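Local coordinates for protein probable WRKY transcription factor 52 (Arabidopsis thaliana, PDB 4C6S) that acts in plant immunity as a disease resistance protein and W-box-binding transcription factor, here seen as its TIR domain, which takes part in homo- and heterodimerization, at the interface of chains A and B. Sequence-based numbering; all coordinates share one arbitrary frame. Chains: chain A/B, Probable WRKY transcription factor 52.

Contact 1: the interface of chains A and B. Residues chain A 30, 129, 133; chain B 26, 30.
A:Arg30 and B:Arg30 stack guanidinium on guanidinium across the two-fold interface of two TIR domains, a domain involved in homodimerization. Each sits at the C-terminal end of the helix of residues 20-30 in its own chain. The two side chains come from opposite directions and meet face to face, their planes only 13° apart. The CZ atoms, the central guanidinium carbons, lie 3.3 Å from each other, each over the centre of the other group. NH1 of A:Arg30 is 3.2 Å from NH2 of B:Arg30, but the N-H groups point away from this gap, and no hydrogen bond forms. Both side chains bend about CG-CD (chi3 -50°), which swings the guanidinium to the partner. Their charges would oppose this flat packing unless nearby acids compensate.

Acidic groups supply a second kind of approach. The carboxylates of A:Glu133, from helix 128-143, and B:Glu26 also come from opposite directions. Their OE2 atoms are 3.2 Å apart, and the planes are turned 74° to each other. Two ionised carboxylates would oppose each other here; a proton on one may ease the approach, but protons are not seen. The carboxylates may also soften the charge of the arginine pair at longer range: NH2 of A:Arg30 is 5.9 Å from OE2 of B:Glu26.

Apolar contact is slight here. A:Ser129 faces the aliphatic stem of B:Glu26, with CB of A:Ser129 4.2 Å from CB of B:Glu26.

Contact 2: the interface of chains A and B. Residues chain A 126-129; chain B 18, 22-23, 26.
A:Ser129 and B:Ser22 face each other in the TIR-TIR interface, where the start of helix 128-143 of chain A meets helix 20-30 of chain B. The hydroxyl OG of B:Ser22 lies between its own backbone N and carbonyl carbon (chi1 74°). There it accepts a hydrogen bond from the backbone N of A:Ser129 at 3.2 Å, bent to 140° at the hydrogen. A:Ser127 brings its methylene against the same serine, its CB 3.5 Å from CB of B:Ser22. OG of A:Ser127 is turned to OG of A:Ser129 and hydrogen-bonds it at 2.8 Å. That bond would help to set the rotation of both hydroxyls. Water 2 joins OG of A:Ser129 to the carbonyl O of B:Ser22.

B:His23 lies beside B:Ser22, whose OG sits over one face of the imidazole. Its CE1 packs 3.7 Å from CA of A:Ser129. NE2 points past CB of A:Asp128 to water 1, which sits at the ring edge, in plane, 2.7 Å from NE2. The same water is bound by OD2 of A:Asp128, so carboxylate and imidazole are bridged without direct contact. The acid would tend to favour a charged histidine.

B:Tyr18 contributes chiefly its backbone carbonyl; CD1 of its ring comes loosely within 4.1 Å of the backbone N of A:Ser127. The carbonyl O of B:Tyr18 caps the first turn of helix 128-143. It accepts a straight hydrogen bond, 170° at the hydrogen, from the backbone N of A:Asp128 at 2.7 Å.

Contact 1: the interface of chains A and B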
# COMPACT_ATOMS: atom_id res chain seq x y z
N ARG A 30 13.18 -3.24 6.17
CA ARG A 30 13.80 -2.00 6.62
C ARG A 30 14.15 -2.07 8.09
O ARG A 30 15.07 -1.39 8.56
CB ARG A 30 12.88 -0.80 6.40
CG ARG A 30 12.79 -0.31 4.96
CD ARG A 30 12.21 1.11 4.92
NE ARG A 30 10.98 1.21 5.71
CZ ARG A 30 9.76 1.05 5.21
NH1 ARG A 30 9.61 0.79 3.92
NH2 ARG A 30 8.70 1.16 5.99
N SER A 129 -0.46 2.64 5.96
CA SER A 129 0.94 2.80 6.33
C SER A 129 1.05 2.68 7.85
O SER A 129 2.02 2.11 8.36
CB SER A 129 1.52 4.13 5.84
OG SER A 129 0.80 5.23 6.37
N GLU A 133 3.02 -0.23 10.07
CA GLU A 133 3.93 0.10 11.17
C GLU A 133 3.50 -0.61 12.45
O GLU A 133 4.35 -1.03 13.23
CB GLU A 133 3.98 1.60 11.43
CG GLU A 133 4.69 2.40 10.34
CD GLU A 133 4.82 3.88 10.69
OE1 GLU A 133 3.92 4.42 11.36
OE2 GLU A 133 5.83 4.49 10.28
N GLU B 26 4.44 8.37 3.45
CA GLU B 26 5.35 7.95 4.51
C GLU B 26 6.75 7.74 3.94
O GLU B 26 7.75 8.00 4.62
CB GLU B 26 4.83 6.69 5.22
CG GLU B 26 5.82 6.02 6.16
CD GLU B 26 6.16 6.86 7.39
OE1 GLU B 26 5.49 7.89 7.64
OE2 GLU B 26 7.09 6.47 8.12
N ARG B 30 10.18 9.59 5.17
CA ARG B 30 11.35 8.84 5.59
C ARG B 30 12.60 9.35 4.89
O ARG B 30 13.71 9.22 5.41
CB ARG B 30 11.20 7.35 5.29
CG ARG B 30 10.30 6.59 6.24
CD ARG B 30 10.55 5.09 6.13
NE ARG B 30 10.53 4.64 4.73
CZ ARG B 30 9.44 4.17 4.12
NH1 ARG B 30 8.30 4.09 4.78
NH2 ARG B 30 9.51 3.79 2.85

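Contact 2: the interface of chains A and B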
# COMPACT_ATOMS: atom_id res chain seq x y z
N CYS A 126 -8.16 4.95 8.83
CA CYS A 126 -6.82 4.77 9.39
C CYS A 126 -5.94 4.27 8.26
O CYS A 126 -6.29 3.30 7.58
CB CYS A 126 -6.82 3.73 10.51
SG CYS A 126 -5.16 3.24 11.10
N SER A 127 -4.80 4.93 8.07
CA SER A 127 -3.96 4.65 6.91
C SER A 127 -3.32 3.26 6.97
O SER A 127 -2.97 2.74 8.05
CB SER A 127 -2.91 5.74 6.73
OG SER A 127 -1.76 5.45 7.47
N ASP A 128 -3.18 2.64 5.80
CA ASP A 128 -2.51 1.35 5.72
C ASP A 128 -1.05 1.46 6.13
O ASP A 128 -0.46 0.49 6.58
CB ASP A 128 -2.60 0.75 4.31
CG ASP A 128 -3.98 0.23 3.97
OD1 ASP A 128 -4.83 0.17 4.88
OD2 ASP A 128 -4.23 -0.12 2.79
N SER A 129 -0.46 2.64 5.96
CA SER A 129 0.94 2.80 6.33
C SER A 129 1.05 2.68 7.85
O SER A 129 2.02 2.11 8.36
CB SER A 129 1.52 4.13 5.84
OG SER A 129 0.80 5.23 6.37
N TYR B 18 -5.97 6.34 1.73
CA TYR B 18 -5.54 5.67 2.96
C TYR B 18 -4.80 4.36 2.67
O TYR B 18 -4.40 3.65 3.60
CB TYR B 18 -6.73 5.41 3.87
CG TYR B 18 -7.34 6.68 4.41
CD1 TYR B 18 -6.67 7.43 5.35
CD2 TYR B 18 -8.57 7.14 3.93
CE1 TYR B 18 -7.21 8.61 5.84
CE2 TYR B 18 -9.12 8.32 4.42
CZ TYR B 18 -8.44 9.04 5.38
OH TYR B 18 -8.97 10.21 5.87
N SER B 22 -0.89 6.61 1.24
CA SER B 22 -0.37 6.73 2.61
C SER B 22 1.06 6.17 2.64
O SER B 22 1.92 6.67 3.36
CB SER B 22 -1.27 6.03 3.63
OG SER B 22 -1.15 4.62 3.58
N HIS B 23 1.32 5.15 1.83
CA HIS B 23 2.66 4.59 1.77
C HIS B 23 3.59 5.54 1.06
O HIS B 23 4.76 5.67 1.45
CB HIS B 23 2.67 3.23 1.06
CG HIS B 23 1.78 2.22 1.70
ND1 HIS B 23 2.07 1.64 2.92
CD2 HIS B 23 0.61 1.68 1.29
CE1 HIS B 23 1.11 0.78 3.23
NE2 HIS B 23 0.22 0.78 2.25
N GLU B 26 4.44 8.37 3.45
CA GLU B 26 5.35 7.95 4.51
C GLU B 26 6.75 7.74 3.94
O GLU B 26 7.75 8.00 4.62
CB GLU B 26 4.83 6.69 5.22
CG GLU B 26 5.82 6.02 6.16
CD GLU B 26 6.16 6.86 7.39
OE1 GLU B 26 5.49 7.89 7.64
OE2 GLU B 26 7.09 6.47 8.12
O HOH W 1 -1.97 -0.53 1.37
O HOH W 2 1.20 8.27 5.74

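Contact 1 and contact 2 lie about 9 Å apart, measured between the centres of their C-alpha atoms. They share A:Ser129 and B:Glu26. Both use helix 20-30 and helix 128-143, so they form one continuous surface. Contact 2 is built on hydrogen bonds and water at the start of helix 128-143. Contact 1 takes in charged side chains further along it and the arginine pair. That pair straddles the two-fold, while the other contacts recur with the chains exchanged. The TIR domain is known to homodimerize and to pair with RPS4; a similar surface may serve both.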